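Local coordinates for MOBA relate protein (PDB 2WAW) that is of unknown function but probably acts as a nucleotidyltransferase of the MobA-like family, which has the GT-A fold, at residues G20-K23 with Q24-P27; V51-G54 with G55-E59; F139-S142 with R143-G147. All coordinates share one frame; numbering follows the deposited sequence.

Interaction 1: residues G20-K23 with Q24-P27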
ATOM      1  N   GLY A  20      -2.421  16.623 -11.374  1.00 22.14           N
ATOM      2  CA  GLY A  20      -3.540  17.364 -11.925  1.00 21.10           C
ATOM      3  C   GLY A  20      -4.715  16.513 -12.354  1.00 21.50           C
ATOM      4  O   GLY A  20      -5.636  17.000 -13.007  1.00 25.24           O
ATOM      5  N   THR A  21      -4.685  15.236 -11.972  1.00 19.65           N
ATOM      6  CA  THR A  21      -5.695  14.267 -12.370  1.00 17.61           C
ATOM      7  C   THR A  21      -5.556  13.097 -11.395  1.00 19.59           C
ATOM      8  O   THR A  21      -4.479  12.934 -10.827  1.00 18.78           O
ATOM      9  CB  THR A  21      -5.453  13.789 -13.822  1.00 18.33           C
ATOM     10  OG1 THR A  21      -6.594  13.070 -14.295  1.00 20.15           O
ATOM     11  CG2 THR A  21      -4.200  12.909 -13.925  1.00 21.32           C
ATOM     12  N   PRO A  22      -6.633  12.313 -11.169  1.00 19.87           N
ATOM     13  CA  PRO A  22      -6.479  11.213 -10.196  1.00 18.88           C
ATOM     14  C   PRO A  22      -5.444  10.176 -10.660  1.00 17.76           C
ATOM     15  O   PRO A  22      -5.639   9.525 -11.691  1.00 17.63           O
ATOM     16  CB  PRO A  22      -7.894  10.613 -10.121  1.00 19.33           C
ATOM     17  CG  PRO A  22      -8.825  11.738 -10.600  1.00 21.92           C
ATOM     18  CD  PRO A  22      -8.007  12.361 -11.713  1.00 20.42           C
ATOM     19  N   LYS A  23      -4.336  10.038  -9.933  1.00 17.38           N
ATOM     20  CA  LYS A  23      -3.284   9.121 -10.382  1.00 16.53           C
ATOM     21  C   LYS A  23      -3.761   7.661 -10.434  1.00 17.04           C
ATOM     22  O   LYS A  23      -3.244   6.868 -11.217  1.00 15.64           O
ATOM     23  CB  LYS A  23      -2.017   9.252  -9.528  1.00 18.11           C
ATOM     24  CG  LYS A  23      -2.144   8.750  -8.097  1.00 19.60           C
ATOM     25  CD  LYS A  23      -0.881   9.218  -7.357  1.00 23.80           C
ATOM     26  CE  LYS A  23      -0.892   8.874  -5.915  1.00 21.00           C
ATOM     27  NZ  LYS A  23       0.376   9.349  -5.302  1.00 15.58           N
ATOM     28  N   GLN A  24      -4.750   7.337  -9.601  1.00 15.82           N
ATOM     29  CA  GLN A  24      -5.318   5.985  -9.515  1.00 15.15           C
ATOM     30  C   GLN A  24      -5.802   5.515 -10.895  1.00 16.10           C
ATOM     31  O   GLN A  24      -5.761   4.321 -11.202  1.00 17.03           O
ATOM     32  CB  GLN A  24      -6.497   5.963  -8.501  1.00 16.27           C
ATOM     33  CG  GLN A  24      -6.125   6.311  -7.029  1.00 14.51           C
ATOM     34  CD  GLN A  24      -5.967   7.814  -6.736  1.00 24.56           C
ATOM     35  OE1 GLN A  24      -5.504   8.215  -5.641  1.00 24.04           O
ATOM     36  NE2 GLN A  24      -6.335   8.650  -7.701  1.00 18.14           N
ATOM     37  N   LEU A  25      -6.232   6.461 -11.703  1.00 14.56           N
ATOM     38  CA  LEU A  25      -6.834   6.179 -12.994  1.00 15.65           C
ATOM     39  C   LEU A  25      -5.910   6.317 -14.198  1.00 15.52           C
ATOM     40  O   LEU A  25      -6.311   6.059 -15.268  1.00 17.56           O
ATOM     41  CB  LEU A  25      -8.117   7.014 -13.185  1.00 20.00           C
ATOM     42  CG  LEU A  25      -9.178   6.831 -12.114  1.00 20.00           C
ATOM     43  CD1 LEU A  25     -10.220   7.809 -12.212  1.00 20.00           C
ATOM     44  CD2 LEU A  25      -9.765   5.449 -12.134  1.00 20.00           C
ATOM     45  N   LEU A  26      -4.682   6.700 -13.982  1.00 15.88           N
ATOM     46  CA  LEU A  26      -3.710   6.792 -15.086  1.00 15.89           C
ATOM     47  C   LEU A  26      -3.539   5.456 -15.823  1.00 14.85           C
ATOM     48  O   LEU A  26      -3.370   4.401 -15.197  1.00 15.48           O
ATOM     49  CB  LEU A  26      -2.371   7.247 -14.547  1.00 14.66           C
ATOM     50  CG  LEU A  26      -2.340   8.649 -13.947  1.00 17.53           C
ATOM     51  CD1 LEU A  26      -1.058   8.820 -13.116  1.00 21.47           C
ATOM     52  CD2 LEU A  26      -2.466   9.735 -15.026  1.00 24.28           C
ATOM     53  N   PRO A  27      -3.586   5.489 -17.164  1.00 16.65           N
ATOM     54  CA  PRO A  27      -3.411   4.275 -17.936  1.00 18.38           C
ATOM     55  C   PRO A  27      -2.055   3.638 -17.661  1.00 18.77           C
ATOM     56  O   PRO A  27      -1.040   4.336 -17.614  1.00 19.12           O
ATOM     57  CB  PRO A  27      -3.464   4.781 -19.385  1.00 18.95           C
ATOM     58  CG  PRO A  27      -4.291   6.008 -19.314  1.00 18.85           C
ATOM     59  CD  PRO A  27      -3.870   6.652 -18.017  1.00 16.57           C
TER

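Interaction 2: residues V51-G54 with G55-E59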
ATOM      1  N   VAL A  51      -9.057  -1.370   0.447  1.00 13.56           N
ATOM      2  CA  VAL A  51      -8.526  -0.276  -0.371  1.00 15.17           C
ATOM      3  C   VAL A  51      -9.155   1.021   0.094  1.00 15.26           C
ATOM      4  O   VAL A  51     -10.386   1.109   0.246  1.00 15.19           O
ATOM      5  CB  VAL A  51      -8.853  -0.473  -1.865  1.00 15.54           C
ATOM      6  CG1 VAL A  51      -8.106   0.573  -2.747  1.00 17.34           C
ATOM      7  CG2 VAL A  51      -8.552  -1.903  -2.297  1.00 21.95           C
ATOM      8  N   THR A  52      -8.312   2.032   0.342  1.00 14.83           N
ATOM      9  CA  THR A  52      -8.844   3.346   0.724  1.00 14.01           C
ATOM     10  C   THR A  52      -8.861   4.262  -0.482  1.00 13.82           C
ATOM     11  O   THR A  52      -7.964   4.219  -1.339  1.00 15.29           O
ATOM     12  CB  THR A  52      -8.037   4.024   1.865  1.00 14.25           C
ATOM     13  OG1 THR A  52      -6.728   4.344   1.376  1.00 15.73           O
ATOM     14  CG2 THR A  52      -7.888   3.089   3.087  1.00 15.38           C
ATOM     15  N   LEU A  53      -9.896   5.090  -0.540  1.00 15.02           N
ATOM     16  CA  LEU A  53     -10.053   6.040  -1.626  1.00 13.15           C
ATOM     17  C   LEU A  53     -10.485   7.363  -1.043  1.00 16.99           C
ATOM     18  O   LEU A  53     -11.157   7.406  -0.007  1.00 15.43           O
ATOM     19  CB  LEU A  53     -11.104   5.536  -2.619  1.00 15.02           C
ATOM     20  CG  LEU A  53     -10.825   4.217  -3.336  1.00 16.42           C
ATOM     21  CD1 LEU A  53     -12.023   3.817  -4.173  1.00 18.79           C
ATOM     22  CD2 LEU A  53      -9.637   4.394  -4.198  1.00 15.84           C
ATOM     23  N   GLY A  54     -10.115   8.444  -1.717  1.00 16.45           N
ATOM     24  CA  GLY A  54     -10.451   9.776  -1.232  1.00 17.51           C
ATOM     25  C   GLY A  54     -11.446  10.498  -2.127  1.00 20.41           C
ATOM     26  O   GLY A  54     -12.442   9.912  -2.571  1.00 17.94           O
ATOM     27  N   GLY A  55     -11.149  11.765  -2.420  1.00 21.25           N
ATOM     28  CA  GLY A  55     -12.038  12.627  -3.206  1.00 23.68           C
ATOM     29  C   GLY A  55     -12.408  12.121  -4.595  1.00 24.32           C
ATOM     30  O   GLY A  55     -13.497  12.424  -5.089  1.00 25.51           O
ATOM     31  N   ALA A  56     -11.512  11.348  -5.212  1.00 23.92           N
ATOM     32  CA  ALA A  56     -11.726  10.772  -6.540  1.00 23.41           C
ATOM     33  C   ALA A  56     -12.494   9.445  -6.534  1.00 21.57           C
ATOM     34  O   ALA A  56     -12.602   8.789  -7.571  1.00 21.48           O
ATOM     35  CB  ALA A  56     -10.366  10.580  -7.246  1.00 23.61           C
ATOM     36  N   ALA A  57     -13.029   9.048  -5.375  1.00 20.66           N
ATOM     37  CA  ALA A  57     -13.675   7.738  -5.209  1.00 20.44           C
ATOM     38  C   ALA A  57     -14.747   7.456  -6.252  1.00 21.59           C
ATOM     39  O   ALA A  57     -14.821   6.352  -6.767  1.00 22.59           O
ATOM     40  CB  ALA A  57     -14.265   7.585  -3.812  1.00 19.78           C
ATOM     41  N   ASP A  58     -15.594   8.446  -6.531  1.00 23.79           N
ATOM     42  CA  ASP A  58     -16.682   8.278  -7.498  1.00 26.02           C
ATOM     43  C   ASP A  58     -16.168   7.815  -8.853  1.00 25.78           C
ATOM     44  O   ASP A  58     -16.703   6.850  -9.416  1.00 26.23           O
ATOM     45  CB  ASP A  58     -17.483   9.574  -7.645  1.00 28.52           C
ATOM     46  CG  ASP A  58     -18.424   9.817  -6.477  1.00 36.55           C
ATOM     47  OD1 ASP A  58     -18.478   8.967  -5.558  1.00 43.05           O
ATOM     48  OD2 ASP A  58     -19.111  10.861  -6.481  1.00 44.18           O
ATOM     49  N   GLU A  59     -15.144   8.495  -9.368  1.00 23.90           N
ATOM     50  CA  GLU A  59     -14.515   8.146 -10.653  0.50 25.99           C
ATOM     51  C   GLU A  59     -13.851   6.769 -10.578  1.00 24.28           C
ATOM     52  O   GLU A  59     -13.947   5.958 -11.496  1.00 24.55           O
ATOM     53  CB  GLU A  59     -13.463   9.192 -11.046  0.50 25.71           C
ATOM     54  CG  GLU A  59     -13.953  10.633 -11.119  0.50 26.01           C
ATOM     55  CD  GLU A  59     -12.806  11.636 -11.139  0.50 28.08           C
ATOM     56  OE1 GLU A  59     -12.206  11.837 -12.215  0.50 35.71           O
ATOM     57  OE2 GLU A  59     -12.501  12.224 -10.077  0.50 29.49           O
TER

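Interaction 3: residues F139-S142 with R143-G147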
ATOM      1  N   PHE A 139       5.055  -2.770   3.974  1.00 14.06           N
ATOM      2  CA  PHE A 139       5.381  -2.793   5.402  1.00 15.05           C
ATOM      3  C   PHE A 139       4.457  -3.779   6.107  1.00 13.95           C
ATOM      4  O   PHE A 139       3.302  -3.939   5.711  1.00 16.30           O
ATOM      5  CB  PHE A 139       5.175  -1.427   6.063  1.00 15.28           C
ATOM      6  CG  PHE A 139       6.062  -0.320   5.540  1.00 13.87           C
ATOM      7  CD1 PHE A 139       7.336  -0.580   5.029  1.00 17.38           C
ATOM      8  CD2 PHE A 139       5.613   0.990   5.618  1.00 18.79           C
ATOM      9  CE1 PHE A 139       8.156   0.474   4.582  1.00 21.37           C
ATOM     10  CE2 PHE A 139       6.416   2.050   5.183  1.00 20.40           C
ATOM     11  CZ  PHE A 139       7.673   1.793   4.658  1.00 17.87           C
ATOM     12  N   TRP A 140       4.969  -4.441   7.145  1.00 11.85           N
ATOM     13  CA  TRP A 140       4.136  -5.231   8.044  1.00 13.20           C
ATOM     14  C   TRP A 140       3.986  -4.490   9.341  1.00 13.62           C
ATOM     15  O   TRP A 140       4.965  -4.003   9.884  1.00 14.38           O
ATOM     16  CB  TRP A 140       4.786  -6.597   8.281  1.00 14.96           C
ATOM     17  CG  TRP A 140       4.370  -7.307   9.540  1.00 15.90           C
ATOM     18  CD1 TRP A 140       4.983  -7.248  10.759  1.00 13.74           C
ATOM     19  CD2 TRP A 140       3.270  -8.220   9.685  1.00 16.63           C
ATOM     20  NE1 TRP A 140       4.330  -8.063  11.657  1.00 16.98           N
ATOM     21  CE2 TRP A 140       3.271  -8.665  11.025  1.00 16.97           C
ATOM     22  CE3 TRP A 140       2.273  -8.693   8.813  1.00 17.82           C
ATOM     23  CZ2 TRP A 140       2.312  -9.573  11.517  1.00 21.07           C
ATOM     24  CZ3 TRP A 140       1.333  -9.595   9.294  1.00 24.66           C
ATOM     25  CH2 TRP A 140       1.352 -10.021  10.638  1.00 22.52           C
ATOM     26  N   VAL A 141       2.754  -4.431   9.856  1.00 13.13           N
ATOM     27  CA  VAL A 141       2.480  -3.858  11.175  1.00 15.51           C
ATOM     28  C   VAL A 141       1.594  -4.823  11.951  1.00 16.07           C
ATOM     29  O   VAL A 141       0.479  -5.152  11.512  1.00 15.87           O
ATOM     30  CB  VAL A 141       1.816  -2.475  11.083  1.00 17.39           C
ATOM     31  CG1 VAL A 141       1.646  -1.860  12.495  1.00 17.96           C
ATOM     32  CG2 VAL A 141       2.652  -1.545  10.209  1.00 17.63           C
ATOM     33  N   SER A 142       2.080  -5.235  13.129  1.00 16.31           N
ATOM     34  CA  SER A 142       1.427  -6.218  13.965  1.00 16.90           C
ATOM     35  C   SER A 142       0.261  -5.550  14.685  1.00 16.14           C
ATOM     36  O   SER A 142       0.275  -4.340  14.895  1.00 16.97           O
ATOM     37  CB  SER A 142       2.423  -6.779  14.997  1.00 17.55           C
ATOM     38  OG  SER A 142       2.848  -5.753  15.880  1.00 20.05           O
ATOM     39  N   ARG A 143      -0.742  -6.348  15.029  1.00 15.03           N
ATOM     40  CA  ARG A 143      -1.935  -5.863  15.717  1.00 16.94           C
ATOM     41  C   ARG A 143      -1.595  -5.064  16.981  1.00 19.29           C
ATOM     42  O   ARG A 143      -2.275  -4.085  17.296  1.00 18.19           O
ATOM     43  CB  ARG A 143      -2.838  -7.044  16.076  1.00 16.65           C
ATOM     44  CG  ARG A 143      -4.041  -6.639  16.942  1.00 17.55           C
ATOM     45  CD  ARG A 143      -5.070  -7.760  17.035  1.00 23.94           C
ATOM     46  NE  ARG A 143      -5.688  -8.016  15.737  1.00 21.07           N
ATOM     47  CZ  ARG A 143      -6.691  -7.308  15.220  1.00 20.15           C
ATOM     48  NH1 ARG A 143      -7.224  -6.286  15.886  1.00 22.89           N
ATOM     49  NH2 ARG A 143      -7.164  -7.623  14.024  1.00 21.81           N
ATOM     50  N   GLY A 144      -0.525  -5.462  17.668  1.00 20.22           N
ATOM     51  CA  GLY A 144      -0.117  -4.807  18.918  1.00 20.76           C
ATOM     52  C   GLY A 144       0.175  -3.322  18.810  1.00 22.21           C
ATOM     53  O   GLY A 144       0.076  -2.592  19.800  1.00 27.12           O
ATOM     54  N   VAL A 145       0.521  -2.851  17.614  1.00 20.48           N
ATOM     55  CA  VAL A 145       0.783  -1.421  17.428  1.00 21.44           C
ATOM     56  C   VAL A 145      -0.235  -0.702  16.520  1.00 19.02           C
ATOM     57  O   VAL A 145       0.005   0.418  16.040  1.00 18.63           O
ATOM     58  CB  VAL A 145       2.248  -1.161  16.998  1.00 22.34           C
ATOM     59  CG1 VAL A 145       3.190  -1.538  18.142  1.00 25.31           C
ATOM     60  CG2 VAL A 145       2.597  -1.950  15.760  1.00 24.36           C
ATOM     61  N   PHE A 146      -1.373  -1.353  16.289  1.00 19.53           N
ATOM     62  CA  PHE A 146      -2.491  -0.709  15.586  1.00 19.15           C
ATOM     63  C   PHE A 146      -2.851   0.645  16.224  1.00 19.82           C
ATOM     64  O   PHE A 146      -3.142   1.599  15.514  1.00 20.67           O
ATOM     65  CB  PHE A 146      -3.736  -1.612  15.559  1.00 18.90           C
ATOM     66  CG  PHE A 146      -3.698  -2.715  14.522  1.00 18.03           C
ATOM     67  CD1 PHE A 146      -2.575  -2.941  13.713  1.00 19.09           C
ATOM     68  CD2 PHE A 146      -4.814  -3.551  14.373  1.00 18.36           C
ATOM     69  CE1 PHE A 146      -2.569  -3.980  12.775  1.00 16.99           C
ATOM     70  CE2 PHE A 146      -4.828  -4.589  13.445  1.00 16.57           C
ATOM     71  CZ  PHE A 146      -3.691  -4.813  12.628  1.00 16.79           C
ATOM     72  N   GLY A 147      -2.824   0.726  17.557  1.00 23.01           N
ATOM     73  CA  GLY A 147      -3.084   1.998  18.250  1.00 24.54           C
ATOM     74  C   GLY A 147      -2.133   3.124  17.861  1.00 26.09           C
ATOM     75  O   GLY A 147      -2.556   4.268  17.644  1.00 26.23           O
TER

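Interaction 1: residues G20-K23 with Q24-P27
Lys23 and Leu26 meet across a short 3-10 turn in the loop after strand 6-12, where MobA-like nucleotidyltransferases carry their glycine-rich, lysine-containing signature. Two successive backbone bonds wind the turn, each reaching back three residues. Leu25 N donates to Pro22 O over 3.1 Å, and Leu26 N donates to Lys23 O over the same 3.1 Å.

Lys23 O is enclosed by more than this amide, because Leu26 CG lies 3.4 Å from it. With CG anti to its own carbonyl carbon (chi1 -64°), Leu26 swings back along the turn, and its CD1 comes within 3.7 Å of Lys23 CB. Lys23 itself leaves the backbone with CG wedged between N and the carbonyl carbon, 3.3 Å from Gln24 N, and then runs fully extended. This carries NZ away from the turn to hydrogen bonds with the carbonyl oxygens of Tyr15 and Val182, while Ser16 OG holds the backbone N of Lys23. Gln24 takes the other course: its side chain folds back beside Pro22 and Lys23, and it also packs on Val60 of helix 57-63. The second branch of Leu26 reaches past the turn to the residue that precedes Pro22, its CD2 meeting Thr21 CG2 at 3.8 Å.

Interaction 2: residues V51-G54 with G55-E59
Gly54 O receives the amide of Ala57, with Ala57 N 3.0 Å from Gly54 O, and this bond closes the type I beta turn that runs from Gly54 to Ala57. It is moderately bent, 147° at the hydrogen. The same oxygen is pressed by carbon as well: the amide of Ala57 is the donor, and its methyl packs against the acceptor, with Ala57 CB only 3.2 Å from Gly54 O.

The turn is the first connection of a beta-alpha-beta unit, in which strand 48-53 passes through helix 57-63 to strand 70-73. Here the chain leaves the C-terminal end of strand 48-53, an inner strand of the sheet, and reverses into the helix, with Ala56 at the N-cap position. A second, apolar link lies beside the bond, where Leu53 CB meets Ala57 CB at 4.0 Å. Only CB of Leu53 makes this contact, while the side chain also packs on Leu34 and Ala12. Leu53 and Ala57 both touch Leu73 of strand 70-73, so the helix start and the strand end rest on a common neighbour.

No polar side chain takes part across this turn, and the N-cap alanine has no side-chain acceptor to offer the first helical amides. Between the two segments the joint therefore rests on one backbone hydrogen bond and on the contact of the Leu53 methylene with the Ala57 methyl, and the nearby helix start may further polarise Gly54 O.

Interaction 3: residues F139-S142 with R143-G147
Val141 and Val145 touch where strand 134-142 of the central mixed sheet gives way, through a 3-10 turn, to helix 146-150, a strand-to-helix junction with Val145 at the N-cap position. Hydrogen bonding across it is carried by the backbone: Val145 N donates to Ser142 O over 3.1 Å in a nearly straight bond (160°). Ser142 OG bonds elsewhere, to the carbonyl oxygen of Thr125.

The apolar contact is tight. Val141 CG1, anti to its backbone N (chi1 -176°), presses on Val145 CG2 at 3.4 Å, closer than usual for two carbons, and the side chains cross at about a right angle. Val145 CG2 also lies 3.4 Å from Ser142 O.

Contacts of the Phe146 ring form a third group. Val141 O lies near the ring plane, at its edge, 3.5 Å from Phe146 CE1, whereas Ser142 O approaches obliquely, 3.4 Å from Phe146 CD1. Within segment 143-147, Arg143 bends round the same ring, its NE bonded to the carbonyl oxygen of Ala96. Phe146 CE2 lies over the centre of the guanidinium, 3.7 Å above its plane, and one face of the Phe146 ring receives Arg143 CA, 3.4 Å above its centre.

In the fold
Interactions 1 and 2 are neighbours, with centres 11 Å apart, and they touch: Pro22 CB meets Ala56 CB at 3.8 Å, and Leu25 packs on Glu59. The signature loop thus leans on the start of helix 57-63. Residues 20-23 belong to the signature that binds nucleotide in relatives, and probably do so here. Interaction 3 lies apart, its centre about 30 Å from that of interaction 1, on the opposite side of the chain's centre, and about 24 Å from that of interaction 2. Interactions 2 and 3 are nevertheless related through the central sheet, since each marks a strand of it passing into a helix.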